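Local coordinates for protein bile acid 7a-dehydratase, BaiE (Clostridium hiranonis DSM 13275, PDB 4L8P) that probably catalyses the 7-alpha-dehydration of bile-acid intermediates, as a trimeric lyase with a SnoaL-like, cystatin-like fold, at residues E97-E108 / R120-D131. Residues are numbered along the deposited sequence; the frame is centred on the assembly and turned at random.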
loop_
_atom_site.group_PDB
_atom_site.type_symbol
_atom_site.label_atom_id
_atom_site.label_comp_id
_atom_site.label_asym_id
_atom_site.label_seq_id
_atom_site.Cartn_x
_atom_site.Cartn_y
_atom_site.Cartn_z
ATOM N N GLU A 97 -15.551 -19.396 9.320
ATOM C CA GLU A 97 -15.582 -20.022 7.993
ATOM C C GLU A 97 -15.289 -19.054 6.868
ATOM O O GLU A 97 -15.218 -19.495 5.719
ATOM C CB GLU A 97 -16.956 -20.625 7.619
ATOM C CG GLU A 97 -17.736 -21.379 8.652
ATOM C CD GLU A 97 -18.541 -20.422 9.493
ATOM O OE1 GLU A 97 -19.649 -19.962 9.092
ATOM O OE2 GLU A 97 -18.004 -20.132 10.553
ATOM N N GLU A 98 -15.184 -17.747 7.161
ATOM C CA GLU A 98 -14.882 -16.749 6.145
ATOM C C GLU A 98 -13.460 -16.204 6.306
ATOM O O GLU A 98 -13.173 -15.508 7.271
ATOM C CB GLU A 98 -15.895 -15.601 6.205
ATOM C CG GLU A 98 -15.667 -14.514 5.156
ATOM C CD GLU A 98 -16.650 -13.363 5.218
ATOM O OE1 GLU A 98 -17.738 -13.479 5.833
ATOM O OE2 GLU A 98 -16.325 -12.325 4.605
ATOM N N ILE A 99 -12.580 -16.523 5.355
ATOM C CA ILE A 99 -11.266 -15.884 5.259
ATOM C C ILE A 99 -11.507 -14.547 4.568
ATOM O O ILE A 99 -12.108 -14.513 3.483
ATOM C CB ILE A 99 -10.275 -16.701 4.388
ATOM C CG1 ILE A 99 -10.042 -18.107 4.978
ATOM C CG2 ILE A 99 -8.975 -15.953 4.165
ATOM C CD1 ILE A 99 -9.346 -19.069 4.022
ATOM N N SER A 100 -11.005 -13.461 5.159
ATOM C CA SER A 100 -11.099 -12.129 4.541
ATOM C C SER A 100 -9.726 -11.482 4.433
ATOM O O SER A 100 -8.835 -11.707 5.264
ATOM C CB SER A 100 -12.041 -11.204 5.320
ATOM O OG SER A 100 -11.555 -10.952 6.627
HETATM N N MSE A 101 -9.565 -10.685 3.386
HETATM C CA MSE A 101 -8.383 -9.846 3.201
HETATM C C MSE A 101 -8.854 -8.501 2.701
HETATM O O MSE A 101 -9.279 -8.382 1.553
HETATM C CB MSE A 101 -7.376 -10.529 2.258
HETATM C CG MSE A 101 -6.551 -11.609 2.981
HETATM SE SE MSE A 101 -5.554 -12.771 1.744
HETATM C CE MSE A 101 -4.377 -11.311 1.123
ATOM N N HIS A 102 -8.759 -7.478 3.560
ATOM C CA HIS A 102 -9.065 -6.085 3.215
ATOM C C HIS A 102 -7.751 -5.341 3.151
ATOM O O HIS A 102 -7.092 -5.115 4.182
ATOM C CB HIS A 102 -9.955 -5.472 4.306
ATOM C CG HIS A 102 -11.302 -6.087 4.383
ATOM N ND1 HIS A 102 -11.542 -7.252 5.072
ATOM C CD2 HIS A 102 -12.497 -5.686 3.878
ATOM C CE1 HIS A 102 -12.816 -7.577 4.940
ATOM N NE2 HIS A 102 -13.429 -6.624 4.250
HETATM N N MSE A 103 -7.345 -5.008 1.931
HETATM C CA MSE A 103 -6.009 -4.487 1.631
HETATM C C MSE A 103 -6.136 -3.026 1.239
HETATM O O MSE A 103 -6.695 -2.692 0.185
HETATM C CB MSE A 103 -5.393 -5.341 0.525
HETATM C CG MSE A 103 -5.143 -6.759 1.067
HETATM SE SE MSE A 103 -4.723 -8.008 -0.402
HETATM C CE MSE A 103 -6.541 -8.133 -1.088
ATOM N N GLY A 104 -5.644 -2.142 2.112
ATOM C CA GLY A 104 -5.661 -0.716 1.866
ATOM C C GLY A 104 -4.433 -0.275 1.084
ATOM O O GLY A 104 -3.281 -0.762 1.308
ATOM N N HIS A 105 -4.679 0.669 0.182
ATOM C CA HIS A 105 -3.650 1.287 -0.646
ATOM C C HIS A 105 -3.787 2.805 -0.679
ATOM O O HIS A 105 -4.893 3.366 -0.472
ATOM C CB HIS A 105 -3.725 0.836 -2.107
ATOM C CG HIS A 105 -3.831 -0.627 -2.298
ATOM N ND1 HIS A 105 -4.997 -1.324 -2.065
ATOM C CD2 HIS A 105 -2.916 -1.541 -2.695
ATOM C CE1 HIS A 105 -4.800 -2.600 -2.329
ATOM N NE2 HIS A 105 -3.549 -2.751 -2.699
ATOM N N THR A 106 -2.656 3.440 -0.985
ATOM C CA THR A 106 -2.589 4.819 -1.435
ATOM C C THR A 106 -3.513 5.778 -0.663
ATOM O O THR A 106 -4.428 6.363 -1.223
ATOM C CB THR A 106 -2.745 4.921 -2.986
ATOM O OG1 THR A 106 -3.941 4.248 -3.434
ATOM C CG2 THR A 106 -1.562 4.286 -3.662
ATOM N N PRO A 107 -3.249 5.949 0.646
ATOM C CA PRO A 107 -4.048 6.864 1.454
ATOM C C PRO A 107 -3.846 8.339 1.083
ATOM O O PRO A 107 -2.737 8.754 0.654
ATOM C CB PRO A 107 -3.529 6.606 2.876
ATOM C CG PRO A 107 -2.128 6.128 2.675
ATOM C CD PRO A 107 -2.201 5.289 1.443
ATOM N N GLU A 108 -4.905 9.116 1.229
ATOM C CA GLU A 108 -4.863 10.572 1.174
ATOM C C GLU A 108 -5.469 11.078 2.495
ATOM O O GLU A 108 -6.703 11.193 2.618
ATOM C CB GLU A 108 -5.651 11.094 -0.003
ATOM C CG GLU A 108 -5.169 10.575 -1.355
ATOM C CD GLU A 108 -6.187 10.804 -2.450
ATOM O OE1 GLU A 108 -6.365 11.965 -2.873
ATOM O OE2 GLU A 108 -6.817 9.796 -2.873
ATOM N N ARG A 120 -8.867 9.254 2.679
ATOM C CA ARG A 120 -9.223 8.430 1.535
ATOM C C ARG A 120 -8.319 7.217 1.472
ATOM O O ARG A 120 -7.085 7.310 1.642
ATOM C CB ARG A 120 -9.147 9.185 0.239
ATOM C CG ARG A 120 -10.012 10.434 0.181
ATOM C CD ARG A 120 -9.872 10.993 -1.233
ATOM N NE ARG A 120 -10.784 12.074 -1.538
ATOM C CZ ARG A 120 -11.974 11.971 -2.150
ATOM N NH1 ARG A 120 -12.490 10.813 -2.545
ATOM N NH2 ARG A 120 -12.671 13.086 -2.380
ATOM N N TRP A 121 -8.944 6.069 1.229
ATOM C CA TRP A 121 -8.231 4.813 1.109
ATOM C C TRP A 121 -8.768 4.084 -0.098
ATOM O O TRP A 121 -9.964 4.116 -0.355
ATOM C CB TRP A 121 -8.417 3.924 2.338
ATOM C CG TRP A 121 -7.726 4.463 3.571
ATOM C CD1 TRP A 121 -8.236 5.353 4.481
ATOM C CD2 TRP A 121 -6.388 4.195 3.967
ATOM N NE1 TRP A 121 -7.293 5.647 5.423
ATOM C CE2 TRP A 121 -6.150 4.928 5.156
ATOM C CE3 TRP A 121 -5.380 3.348 3.483
ATOM C CZ2 TRP A 121 -4.912 4.861 5.833
ATOM C CZ3 TRP A 121 -4.181 3.260 4.168
ATOM C CH2 TRP A 121 -3.964 3.989 5.349
ATOM N N TYR A 122 -7.877 3.371 -0.778
ATOM C CA TYR A 122 -8.219 2.578 -1.985
ATOM C C TYR A 122 -8.183 1.123 -1.504
ATOM O O TYR A 122 -7.115 0.603 -1.170
ATOM C CB TYR A 122 -7.161 2.827 -3.090
ATOM C CG TYR A 122 -7.507 2.260 -4.469
ATOM C CD1 TYR A 122 -8.145 1.027 -4.623
ATOM C CD2 TYR A 122 -7.182 2.969 -5.618
ATOM C CE1 TYR A 122 -8.454 0.526 -5.894
ATOM C CE2 TYR A 122 -7.488 2.489 -6.888
ATOM C CZ TYR A 122 -8.111 1.261 -7.015
ATOM O OH TYR A 122 -8.449 0.798 -8.276
ATOM N N LEU A 123 -9.347 0.491 -1.406
ATOM C CA LEU A 123 -9.497 -0.860 -0.844
ATOM C C LEU A 123 -9.603 -1.904 -1.932
ATOM O O LEU A 123 -10.355 -1.724 -2.868
ATOM C CB LEU A 123 -10.777 -0.944 -0.011
ATOM C CG LEU A 123 -10.605 -0.819 1.473
ATOM C CD1 LEU A 123 -9.905 -2.071 2.047
ATOM C CD2 LEU A 123 -9.871 0.488 1.764
ATOM N N GLU A 124 -8.875 -2.999 -1.787
ATOM C CA GLU A 124 -9.200 -4.275 -2.442
ATOM C C GLU A 124 -9.624 -5.274 -1.357
ATOM O O GLU A 124 -8.941 -5.406 -0.360
ATOM C CB GLU A 124 -7.989 -4.864 -3.186
ATOM C CG GLU A 124 -8.420 -6.093 -3.941
ATOM C CD GLU A 124 -7.364 -6.897 -4.610
ATOM O OE1 GLU A 124 -6.122 -6.674 -4.411
ATOM O OE2 GLU A 124 -7.814 -7.848 -5.324
ATOM N N ASP A 125 -10.724 -6.006 -1.588
ATOM C CA ASP A 125 -11.182 -7.025 -0.667
ATOM C C ASP A 125 -11.307 -8.364 -1.383
ATOM O O ASP A 125 -11.711 -8.422 -2.542
ATOM C CB ASP A 125 -12.502 -6.656 -0.003
ATOM C CG ASP A 125 -13.590 -6.358 -0.985
ATOM O OD1 ASP A 125 -13.434 -5.396 -1.748
ATOM O OD2 ASP A 125 -14.625 -7.059 -0.974
ATOM N N ASN A 126 -10.879 -9.421 -0.703
ATOM C CA ASN A 126 -11.048 -10.790 -1.163
ATOM C C ASN A 126 -11.631 -11.580 0.019
ATOM O O ASN A 126 -11.163 -11.456 1.160
ATOM C CB ASN A 126 -9.717 -11.438 -1.528
ATOM C CG ASN A 126 -8.989 -10.776 -2.699
ATOM O OD1 ASN A 126 -9.517 -9.932 -3.453
ATOM N ND2 ASN A 126 -7.751 -11.160 -2.856
ATOM N N LEU A 127 -12.697 -12.324 -0.251
ATOM C CA LEU A 127 -13.378 -13.133 0.756
ATOM C C LEU A 127 -13.470 -14.553 0.223
ATOM O O LEU A 127 -13.776 -14.757 -0.959
ATOM C CB LEU A 127 -14.776 -12.597 1.067
ATOM C CG LEU A 127 -14.963 -11.095 1.309
ATOM C CD1 LEU A 127 -16.460 -10.853 1.481
ATOM C CD2 LEU A 127 -14.156 -10.578 2.497
ATOM N N ILE A 128 -13.192 -15.526 1.099
ATOM C CA ILE A 128 -13.302 -16.957 0.777
ATOM C C ILE A 128 -14.062 -17.676 1.904
ATOM O O ILE A 128 -13.690 -17.592 3.069
ATOM C CB ILE A 128 -11.905 -17.609 0.614
ATOM C CG1 ILE A 128 -11.137 -16.947 -0.551
ATOM C CG2 ILE A 128 -12.021 -19.129 0.435
ATOM C CD1 ILE A 128 -9.659 -17.267 -0.604
ATOM N N PHE A 129 -15.133 -18.365 1.538
ATOM C CA PHE A 129 -15.884 -19.191 2.483
ATOM C C PHE A 129 -15.394 -20.638 2.354
ATOM O O PHE A 129 -15.443 -21.226 1.265
ATOM C CB PHE A 129 -17.386 -19.062 2.211
ATOM C CG PHE A 129 -17.942 -17.712 2.563
ATOM C CD1 PHE A 129 -17.932 -16.672 1.633
ATOM C CD2 PHE A 129 -18.447 -17.470 3.846
ATOM C CE1 PHE A 129 -18.425 -15.418 1.967
ATOM C CE2 PHE A 129 -18.946 -16.224 4.181
ATOM C CZ PHE A 129 -18.940 -15.202 3.242
ATOM N N THR A 130 -14.956 -21.227 3.470
ATOM C CA THR A 130 -14.316 -22.552 3.437
ATOM C C THR A 130 -15.239 -23.670 3.841
ATOM O O THR A 130 -14.948 -24.833 3.547
ATOM C CB THR A 130 -13.090 -22.607 4.375
ATOM O OG1 THR A 130 -13.486 -22.286 5.704
ATOM C CG2 THR A 130 -12.035 -21.606 3.923
ATOM N N ASP A 131 -16.303 -23.343 4.565
ATOM C CA ASP A 131 -17.200 -24.360 5.154
ATOM C C ASP A 131 -18.541 -23.701 5.320
ATOM O O ASP A 131 -18.662 -22.500 5.106
ATOM C CB ASP A 131 -16.691 -24.865 6.523
ATOM C CG ASP A 131 -15.291 -25.494 6.448
ATOM O OD1 ASP A 131 -15.193 -26.702 6.130
ATOM O OD2 ASP A 131 -14.276 -24.773 6.662
#
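The hairpin of strands 98-111 and 116-129, which opens the four-stranded antiparallel sheet of this SnoaL-like fold, illustrates how one sheet can face its own helix on one side and neighbouring subunits on the other. Ile-99, Met-101, Met-103 and His-105 exchange paired backbone hydrogen bonds with Ile-128, Asn-126, Glu-124 and Tyr-122. The carbonyl of Tyr-122 carries a second load: His-105 ND1 donates to Tyr-122 O at 3.0 Å, the oxygen lying in the imidazole plane while the nitrogen stands above the carbonyl plane. With ND1 so engaged, NE2 is turned to a nickel ion shared with His-105 of both other subunits. On the same face, Glu-124, its CG anti to the backbone N (chi1 -175°) and the chain extended beyond, runs beside the selenomethionine Met-103, whose CE lies 3.7 Å from Glu-124 OE1; that oxygen binds a sodium ion together with Glu-124 OE1 of each other subunit. The cystatin-like sheet turns its other face to helix 22-55, where His-102 ND1 and Ser-100 OG both hydrogen-bond to Asp-54 OD1. Further along this face, Glu-98 lays CG over one face of the Phe-129 ring, 4.1 Å from its centroid. Past His-105 a beta bulge shifts the register by one residue, and Pro-107 CB sits almost squarely over the six-membered ring of Trp-121, 3.5 Å from its centroid.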